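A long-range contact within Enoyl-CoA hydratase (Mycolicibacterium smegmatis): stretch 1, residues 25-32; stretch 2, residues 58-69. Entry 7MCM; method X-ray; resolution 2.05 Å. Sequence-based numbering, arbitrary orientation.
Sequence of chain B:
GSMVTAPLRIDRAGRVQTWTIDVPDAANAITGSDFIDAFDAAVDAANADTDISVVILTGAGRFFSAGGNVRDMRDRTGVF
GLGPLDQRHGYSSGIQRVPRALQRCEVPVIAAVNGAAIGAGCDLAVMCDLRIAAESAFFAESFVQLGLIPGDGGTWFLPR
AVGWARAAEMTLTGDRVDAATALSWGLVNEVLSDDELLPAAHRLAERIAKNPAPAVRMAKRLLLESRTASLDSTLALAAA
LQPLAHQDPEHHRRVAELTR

Stretch 1, residues 25-32: DAANAITG
Stretch 2 58-69: TGAGRFFSAGGN

Stretch 1 has no regular helix or strand. A type I' beta turn runs from Ala26 to Ala29, closed by Ala29 N to Ala26 O at 3.1 Å. Its central residues take left-handed angles: phi/psi 53/45 at Ala27 and 62/30 at Asn28. Ala29 is extended (-59/144), and Gly32 sits at the N-cap of a helix. Stretch 2 leaves a strand at Thr58 and Gly59 and turns a corner at Phe64. The two stretches run in the same sense past each other: CA of Asn28 lies 4.6 Å from CA of Ser65, and CA of Ala29 lies 4.4 Å from CA of Gly67.

Asn28 is the most covered residue. Its chi1 is -69° (m) and chi2 is -13°. The amide ND2 donates to Ala60 O at 2.8 Å and to Phe63 O at 3.0 Å, so one side chain ties together two backbone carbonyls of stretch 2. Asn28 O accepts from Ser65 OG at 2.8 Å. Ser65 has chi1 171° (t), and its OG also accepts from Gly67 N at 3.1 Å.

Ala27 is next. Its carbonyl O accepts from Ala66 N at 2.9 Å, nearly straight at 164°. Its CB points toward stretch 2 and lies 3.7 Å from the centroid of the Phe63 ring, 5° off the normal, a CH-pi contact over the face. Phe63 has chi1 -67° (m) and chi2 86°. Ala27 CB also meets Ala66 CB at 3.6 Å.

Thr31 (chi1 56°, p) is third in covered area and packs by van der Waals contact. Its CG2 is 3.3 Å from Gly67 O, which accepts from Ile30 N at 3.0 Å. Thr31 OG1 lies 3.5 Å from Gly68 CA. Gly68 has phi/psi 110/-172; an ideal CB would clash with Thr31 OG1 at 2.3 Å and with Ala29 CB at 2.8 Å.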

# COMPACT_ATOMS: atom_id res chain seq x y z
N ASP B 25 -25.29 -31.53 13.74
CA ASP B 25 -24.92 -32.71 12.98
C ASP B 25 -23.54 -32.60 12.33
O ASP B 25 -23.11 -33.56 11.68
CB ASP B 25 -26.00 -33.03 11.94
CG ASP B 25 -26.29 -31.85 11.00
OD1 ASP B 25 -26.10 -30.69 11.42
OD2 ASP B 25 -26.74 -32.11 9.86
N ALA B 26 -22.84 -31.48 12.52
CA ALA B 26 -21.51 -31.28 11.96
C ALA B 26 -20.62 -30.47 12.91
O ALA B 26 -19.72 -29.76 12.46
CB ALA B 26 -21.58 -30.59 10.59
N ALA B 27 -20.85 -30.59 14.22
CA ALA B 27 -19.97 -30.00 15.24
C ALA B 27 -19.74 -28.51 14.99
O ALA B 27 -18.61 -28.01 15.04
CB ALA B 27 -18.65 -30.76 15.31
N ASN B 28 -20.83 -27.81 14.69
CA ASN B 28 -20.86 -26.35 14.53
C ASN B 28 -19.97 -25.88 13.39
O ASN B 28 -19.43 -24.77 13.44
CB ASN B 28 -20.48 -25.64 15.84
CG ASN B 28 -21.55 -25.80 16.90
OD1 ASN B 28 -22.67 -26.24 16.60
ND2 ASN B 28 -21.20 -25.47 18.14
N ALA B 29 -19.82 -26.71 12.36
CA ALA B 29 -19.13 -26.29 11.15
C ALA B 29 -19.82 -25.08 10.54
O ALA B 29 -21.05 -24.97 10.57
CB ALA B 29 -19.08 -27.44 10.13
N ILE B 30 -19.02 -24.17 9.98
CA ILE B 30 -19.54 -22.93 9.41
C ILE B 30 -19.43 -22.92 7.89
O ILE B 30 -19.70 -21.90 7.26
CB ILE B 30 -18.85 -21.70 10.01
CG1 ILE B 30 -17.34 -21.72 9.71
CG2 ILE B 30 -19.13 -21.60 11.50
CD1 ILE B 30 -16.64 -20.39 9.90
N THR B 31 -19.06 -24.03 7.28
CA THR B 31 -18.83 -24.06 5.85
C THR B 31 -20.08 -24.44 5.05
O THR B 31 -20.03 -24.41 3.82
CB THR B 31 -17.70 -25.03 5.52
OG1 THR B 31 -18.01 -26.32 6.06
CG2 THR B 31 -16.40 -24.53 6.15
N GLY B 32 -21.19 -24.75 5.72
CA GLY B 32 -22.42 -25.08 5.00
C GLY B 32 -23.14 -23.83 4.53
O GLY B 32 -23.12 -22.78 5.18
N THR B 58 -20.57 -17.22 19.74
CA THR B 58 -20.20 -18.39 20.53
C THR B 58 -20.84 -19.62 19.88
O THR B 58 -21.61 -19.51 18.92
CB THR B 58 -20.63 -18.21 21.99
OG1 THR B 58 -19.95 -19.13 22.83
CG2 THR B 58 -22.13 -18.37 22.14
N GLY B 59 -20.51 -20.80 20.39
CA GLY B 59 -21.01 -22.06 19.83
C GLY B 59 -21.90 -22.79 20.82
O GLY B 59 -21.64 -22.77 22.02
N ALA B 60 -22.93 -23.46 20.30
CA ALA B 60 -23.77 -24.31 21.13
C ALA B 60 -23.06 -25.62 21.45
O ALA B 60 -22.42 -26.23 20.59
CB ALA B 60 -25.10 -24.62 20.43
N GLY B 61 -23.18 -26.06 22.70
CA GLY B 61 -22.65 -27.36 23.07
C GLY B 61 -21.15 -27.33 23.34
O GLY B 61 -20.60 -26.34 23.84
N ARG B 62 -20.49 -28.43 22.98
CA ARG B 62 -19.10 -28.67 23.32
C ARG B 62 -18.12 -27.93 22.41
O ARG B 62 -16.98 -27.70 22.82
CB ARG B 62 -18.82 -30.16 23.23
CG ARG B 62 -17.76 -30.69 24.15
CD ARG B 62 -17.36 -32.09 23.71
NE ARG B 62 -18.34 -32.65 22.79
CZ ARG B 62 -18.14 -33.74 22.05
NH1 ARG B 62 -16.99 -34.40 22.10
NH2 ARG B 62 -19.11 -34.16 21.24
N PHE B 63 -18.53 -27.58 21.20
CA PHE B 63 -17.65 -26.99 20.20
C PHE B 63 -17.94 -25.51 20.05
O PHE B 63 -19.08 -25.07 20.22
CB PHE B 63 -17.85 -27.65 18.82
CG PHE B 63 -17.43 -29.09 18.75
CD1 PHE B 63 -18.30 -30.10 19.12
CD2 PHE B 63 -16.17 -29.44 18.27
CE1 PHE B 63 -17.93 -31.42 19.04
CE2 PHE B 63 -15.80 -30.78 18.18
CZ PHE B 63 -16.68 -31.76 18.57
N PHE B 64 -16.90 -24.72 19.77
CA PHE B 64 -17.13 -23.41 19.18
C PHE B 64 -17.47 -23.59 17.70
O PHE B 64 -18.58 -23.28 17.26
CB PHE B 64 -15.89 -22.51 19.37
CG PHE B 64 -16.01 -21.16 18.71
CD1 PHE B 64 -16.78 -20.14 19.28
CD2 PHE B 64 -15.33 -20.90 17.52
CE1 PHE B 64 -16.88 -18.89 18.66
CE2 PHE B 64 -15.42 -19.65 16.91
CZ PHE B 64 -16.19 -18.64 17.48
N SER B 65 -16.52 -24.13 16.93
CA SER B 65 -16.78 -24.55 15.56
C SER B 65 -15.68 -25.52 15.14
O SER B 65 -14.50 -25.16 15.16
CB SER B 65 -16.82 -23.36 14.61
OG SER B 65 -16.86 -23.79 13.27
N ALA B 66 -16.06 -26.76 14.77
CA ALA B 66 -15.12 -27.71 14.18
C ALA B 66 -14.73 -27.35 12.78
O ALA B 66 -14.05 -28.19 12.18
CB ALA B 66 -15.70 -29.13 14.17
N GLY B 67 -15.13 -26.16 12.30
CA GLY B 67 -14.80 -25.68 10.97
C GLY B 67 -15.60 -26.27 9.82
O GLY B 67 -16.49 -25.59 9.30
N GLY B 68 -15.29 -27.50 9.40
CA GLY B 68 -16.00 -28.17 8.32
C GLY B 68 -15.14 -28.31 7.07
O GLY B 68 -13.95 -28.00 7.06
N ASN B 69 -15.78 -28.77 6.00
CA ASN B 69 -15.11 -28.99 4.72
C ASN B 69 -15.46 -27.91 3.69
O ASN B 69 -14.61 -27.11 3.29
CB ASN B 69 -15.46 -30.37 4.15